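Local coordinates for indole-3-acetic acid-amido synthetase GH3.15 (Arabidopsis thaliana, PDB 6E1Q), which uses ATP to conjugate amino acids, chiefly glutamine, to the auxin precursor indole-3-butyric acid, and also modifies the herbicide 2,4-DB, at residues 379-382 against 383-386; 542-545 against 546-550. All coordinates share one frame; numbering follows the deposited sequence.

Interaction 1 of 2, residues 379-382 against 383-386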
loop_
_atom_site.group_PDB
_atom_site.type_symbol
_atom_site.label_atom_id
_atom_site.label_comp_id
_atom_site.label_asym_id
_atom_site.label_seq_id
_atom_site.Cartn_x
_atom_site.Cartn_y
_atom_site.Cartn_z
ATOM N N VAL A 379 8.612 22.175 12.716
ATOM C CA VAL A 379 7.462 21.290 12.842
ATOM C C VAL A 379 6.292 22.076 13.418
ATOM O O VAL A 379 6.470 22.922 14.299
ATOM C CB VAL A 379 7.779 20.046 13.702
ATOM C CG1 VAL A 379 9.139 19.472 13.318
ATOM C CG2 VAL A 379 7.710 20.358 15.188
ATOM N N VAL A 380 5.101 21.811 12.895
ATOM C CA VAL A 380 3.891 22.503 13.313
ATOM C C VAL A 380 2.874 21.480 13.815
ATOM O O VAL A 380 2.937 20.290 13.496
ATOM C CB VAL A 380 3.295 23.344 12.173
ATOM C CG1 VAL A 380 4.345 24.319 11.601
ATOM C CG2 VAL A 380 2.810 22.438 11.088
ATOM N N ASP A 381 1.941 21.966 14.629
ATOM C CA ASP A 381 0.802 21.176 15.076
ATOM C C ASP A 381 -0.154 20.904 13.917
ATOM O O ASP A 381 -0.168 21.611 12.907
ATOM C CB ASP A 381 0.050 21.905 16.193
ATOM C CG ASP A 381 0.683 21.702 17.561
ATOM O OD1 ASP A 381 1.455 20.733 17.730
ATOM O OD2 ASP A 381 0.393 22.509 18.471
ATOM N N LEU A 382 -0.970 19.858 14.085
ATOM C CA LEU A 382 -1.948 19.481 13.064
ATOM C C LEU A 382 -2.797 20.669 12.610
ATOM O O LEU A 382 -2.989 20.877 11.408
ATOM C CB LEU A 382 -2.840 18.357 13.600
ATOM C CG LEU A 382 -4.054 17.912 12.778
ATOM C CD1 LEU A 382 -3.632 17.235 11.498
ATOM C CD2 LEU A 382 -4.870 16.938 13.598
ATOM N N VAL A 383 -3.301 21.473 13.553
ATOM C CA VAL A 383 -4.193 22.574 13.177
ATOM C C VAL A 383 -3.474 23.769 12.571
ATOM O O VAL A 383 -4.138 24.677 12.050
ATOM C CB VAL A 383 -4.997 23.090 14.384
ATOM C CG1 VAL A 383 -5.822 21.963 14.989
ATOM C CG2 VAL A 383 -4.063 23.705 15.416
ATOM N N ASP A 384 -2.144 23.808 12.631
ATOM C CA ASP A 384 -1.352 24.930 12.132
ATOM C C ASP A 384 -0.750 24.672 10.761
ATOM O O ASP A 384 0.039 25.485 10.271
ATOM C CB ASP A 384 -0.247 25.255 13.119
ATOM C CG ASP A 384 -0.797 25.721 14.422
ATOM O OD1 ASP A 384 -1.846 26.405 14.380
ATOM O OD2 ASP A 384 -0.210 25.389 15.470
ATOM N N VAL A 385 -1.096 23.551 10.144
ATOM C CA VAL A 385 -0.611 23.234 8.813
ATOM C C VAL A 385 -1.108 24.273 7.781
ATOM O O VAL A 385 -2.161 24.897 7.956
ATOM C CB VAL A 385 -1.105 21.801 8.535
ATOM C CG1 VAL A 385 -2.134 21.748 7.425
ATOM C CG2 VAL A 385 0.061 20.816 8.392
ATOM N N LYS A 386 -0.336 24.468 6.705
ATOM C CA LYS A 386 -0.598 25.494 5.691
ATOM C C LYS A 386 -1.061 24.851 4.392
ATOM O O LYS A 386 -0.368 23.982 3.851
ATOM C CB LYS A 386 0.657 26.319 5.389
ATOM C CG LYS A 386 1.021 27.378 6.385
ATOM C CD LYS A 386 1.596 28.580 5.645
ATOM C CE LYS A 386 3.027 28.854 6.049
ATOM N NZ LYS A 386 3.114 29.933 7.077
HETATM O O HOH W 1 2.309 24.580 15.622
#
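The carboxylate of D384 turns back toward D381, its OD2 coming to 3.6 Å from D381 CB. The same OD2 lies 4.2 Å from D381 OD2, so two like-charged oxygens stand near one another without touching. This approach follows from the first torsion of D384 (chi1 -64°), which puts CG beside its own backbone N and anti to its carbonyl carbon. A water joins the same oxygen to the backbone: it accepts from D381 N at 2.8 Å and donates to D384 OD2 at 2.7 Å. The D381 carboxylate has its own main partner elsewhere, a salt bridge from OD1 to K59, with longer, weak ion pairs from OD2 to K25 and K55. These lysines would be expected to offset the charge of D381.

The second flat group is the D381 carbonyl. D384 N donates to D381 O over 3.0 Å, with an N-H...O angle of 149°. The donor stands above the carbonyl plane, 59° out of it, as is consistent with so short a turn.

Apolar contacts join the two arms of the turn. V380 CB lies 4.1 Å from D384 CB, and V380 CG2 meets V385 CG2 at 4.2 Å, the two valine side chains crossing at about a right angle. Beyond the two segments, L382 packs on helix 24-38 and, like V385, on F359 and P420.

L382 and V383, both with right-handed helical backbone angles, occupy the central positions of a type I beta turn closed by the D384-to-D381 bond. That single 3-10 turn leads the chain away from edge strand 379-381, which pairs with strand 356-361 through V380 and F359 in the GH3 central domain.

Interaction 2 of 2, residues 542-545 against 546-550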
loop_
_atom_site.group_PDB
_atom_site.type_symbol
_atom_site.label_atom_id
_atom_site.label_comp_id
_atom_site.label_asym_id
_atom_site.label_seq_id
_atom_site.Cartn_x
_atom_site.Cartn_y
_atom_site.Cartn_z
ATOM N N MET A 542 9.437 -10.055 -9.701
ATOM C CA MET A 542 8.767 -10.265 -8.426
ATOM C C MET A 542 9.126 -11.614 -7.825
ATOM O O MET A 542 9.437 -11.705 -6.629
ATOM C CB MET A 542 7.254 -10.148 -8.617
ATOM C CG MET A 542 6.463 -10.814 -7.513
ATOM S SD MET A 542 4.795 -10.207 -7.387
ATOM C CE MET A 542 4.173 -11.460 -8.463
ATOM N N ASN A 543 9.090 -12.676 -8.636
ATOM C CA ASN A 543 9.372 -14.012 -8.110
ATOM C C ASN A 543 10.814 -14.118 -7.635
ATOM O O ASN A 543 11.124 -14.893 -6.716
ATOM C CB ASN A 543 9.070 -15.073 -9.173
ATOM C CG ASN A 543 7.579 -15.248 -9.408
ATOM O OD1 ASN A 543 6.766 -15.022 -8.512
ATOM N ND2 ASN A 543 7.212 -15.677 -10.607
ATOM N N PHE A 544 11.701 -13.339 -8.248
ATOM C CA PHE A 544 13.079 -13.281 -7.787
ATOM C C PHE A 544 13.148 -12.772 -6.349
ATOM O O PHE A 544 13.808 -13.375 -5.493
ATOM C CB PHE A 544 13.892 -12.389 -8.729
ATOM C CG PHE A 544 15.261 -12.087 -8.223
ATOM C CD1 PHE A 544 16.277 -13.021 -8.334
ATOM C CD2 PHE A 544 15.528 -10.872 -7.607
ATOM C CE1 PHE A 544 17.541 -12.745 -7.850
ATOM C CE2 PHE A 544 16.791 -10.586 -7.118
ATOM C CZ PHE A 544 17.796 -11.520 -7.238
ATOM N N PHE A 545 12.455 -11.660 -6.060
ATOM C CA PHE A 545 12.480 -11.120 -4.702
ATOM C C PHE A 545 11.747 -12.034 -3.717
ATOM O O PHE A 545 12.192 -12.200 -2.571
ATOM C CB PHE A 545 11.899 -9.701 -4.686
ATOM C CG PHE A 545 12.782 -8.687 -5.365
ATOM C CD1 PHE A 545 14.053 -8.400 -4.865
ATOM C CD2 PHE A 545 12.358 -8.025 -6.506
ATOM C CE1 PHE A 545 14.878 -7.463 -5.502
ATOM C CE2 PHE A 545 13.173 -7.084 -7.148
ATOM C CZ PHE A 545 14.435 -6.811 -6.646
ATOM N N LEU A 546 10.643 -12.655 -4.149
ATOM C CA LEU A 546 9.882 -13.549 -3.271
ATOM C C LEU A 546 10.726 -14.735 -2.831
ATOM O O LEU A 546 10.700 -15.138 -1.660
ATOM C CB LEU A 546 8.625 -14.046 -3.988
ATOM C CG LEU A 546 7.565 -13.022 -4.409
ATOM C CD1 LEU A 546 6.328 -13.771 -4.892
ATOM C CD2 LEU A 546 7.229 -12.101 -3.255
ATOM N N SER A 547 11.450 -15.334 -3.779
ATOM C CA SER A 547 12.368 -16.426 -3.478
ATOM C C SER A 547 13.464 -16.018 -2.496
ATOM O O SER A 547 14.095 -16.888 -1.885
ATOM C CB SER A 547 12.967 -16.911 -4.788
ATOM O OG SER A 547 14.078 -16.086 -5.104
ATOM N N ARG A 548 13.701 -14.716 -2.321
ATOM C CA ARG A 548 14.713 -14.243 -1.390
ATOM C C ARG A 548 14.123 -13.681 -0.107
ATOM O O ARG A 548 14.833 -13.013 0.647
ATOM C CB ARG A 548 15.645 -13.224 -2.079
ATOM C CG ARG A 548 16.180 -13.789 -3.381
ATOM C CD ARG A 548 16.892 -12.803 -4.279
ATOM N NE ARG A 548 17.807 -11.907 -3.570
ATOM C CZ ARG A 548 19.138 -12.038 -3.593
ATOM N NH1 ARG A 548 19.711 -13.066 -4.226
ATOM N NH2 ARG A 548 19.901 -11.171 -2.939
ATOM N N GLY A 549 12.849 -13.957 0.169
ATOM C CA GLY A 549 12.252 -13.628 1.450
ATOM C C GLY A 549 11.303 -12.446 1.452
ATOM O O GLY A 549 10.727 -12.149 2.507
ATOM N N SER A 550 11.116 -11.759 0.326
ATOM C CA SER A 550 10.145 -10.672 0.289
ATOM C C SER A 550 8.750 -11.183 0.622
ATOM O O SER A 550 8.347 -12.271 0.199
ATOM C CB SER A 550 10.118 -9.991 -1.082
ATOM O OG SER A 550 11.312 -9.285 -1.303
#
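R548 lays its CD over one face of the F544 ring, one helical turn back along the chain. The CD atom is 3.6 Å from the centroid of the F544 ring and 22° off the ring normal, which identifies a CH-pi contact. The bend at chi3 of R548 (43°) carries NE and the guanidinium outward past F544 CZ. There the guanidinium lies nearly parallel to the ring, the planes 15° apart, but displaced beyond its rim, with F544 CZ over its face. F544 packs its ring against helix 564-571 as well, where E565 forms a long, weak ion pair with R548 NH1.

Backbone bonds change pattern along the stretch. L546 N to M542 O (2.9 Å) and S547 N to N543 O (3.0 Å) are regular alpha-helical bonds. A Schellman motif then ends the helix: S550 N reaches F545 O at 3.1 Å, G549 N reaches L546 O at 3.1 Å, and G549, with positive phi, is the C-prime residue. F545 O also accepts from R548 N at 2.9 Å, and its two donors come from opposite faces of the carbonyl plane, so the oxygen is gripped on both.

A side-chain hydrogen bond adds to this end. The hydroxyl of S547, set between its own N and carbonyl carbon, donates to F544 O, the OG-to-O distance being 2.8 Å.

The apolar contact is between M542 CG and L546 CD1, at 4.0 Å. L546 CD1 also makes a van der Waals contact with a polar atom, N543 OD1; both M542 and N543 touch K225 of helix 220-243.

Interactions 1 and 2 hold no element in common: their centres are 40 Å apart, on opposite sides of the chain's centre, the first in the GH3 central domain and the second in the C-terminal domain. Each is a local turn at the end of a secondary-structure element, a strand in 379-386 and a helix in 542-550. Interaction 1 is partly buried, with L382 and V385 inward and the charged, water-bridged side outward. Interaction 2 is a surface contact in which M542 alone is buried. Their chemistry differs accordingly: one backbone bond, a water and two neighbouring carboxylates of like charge in the first; several backbone bonds, a serine hydroxyl and an arginine-phenylalanine CH-pi contact in the second.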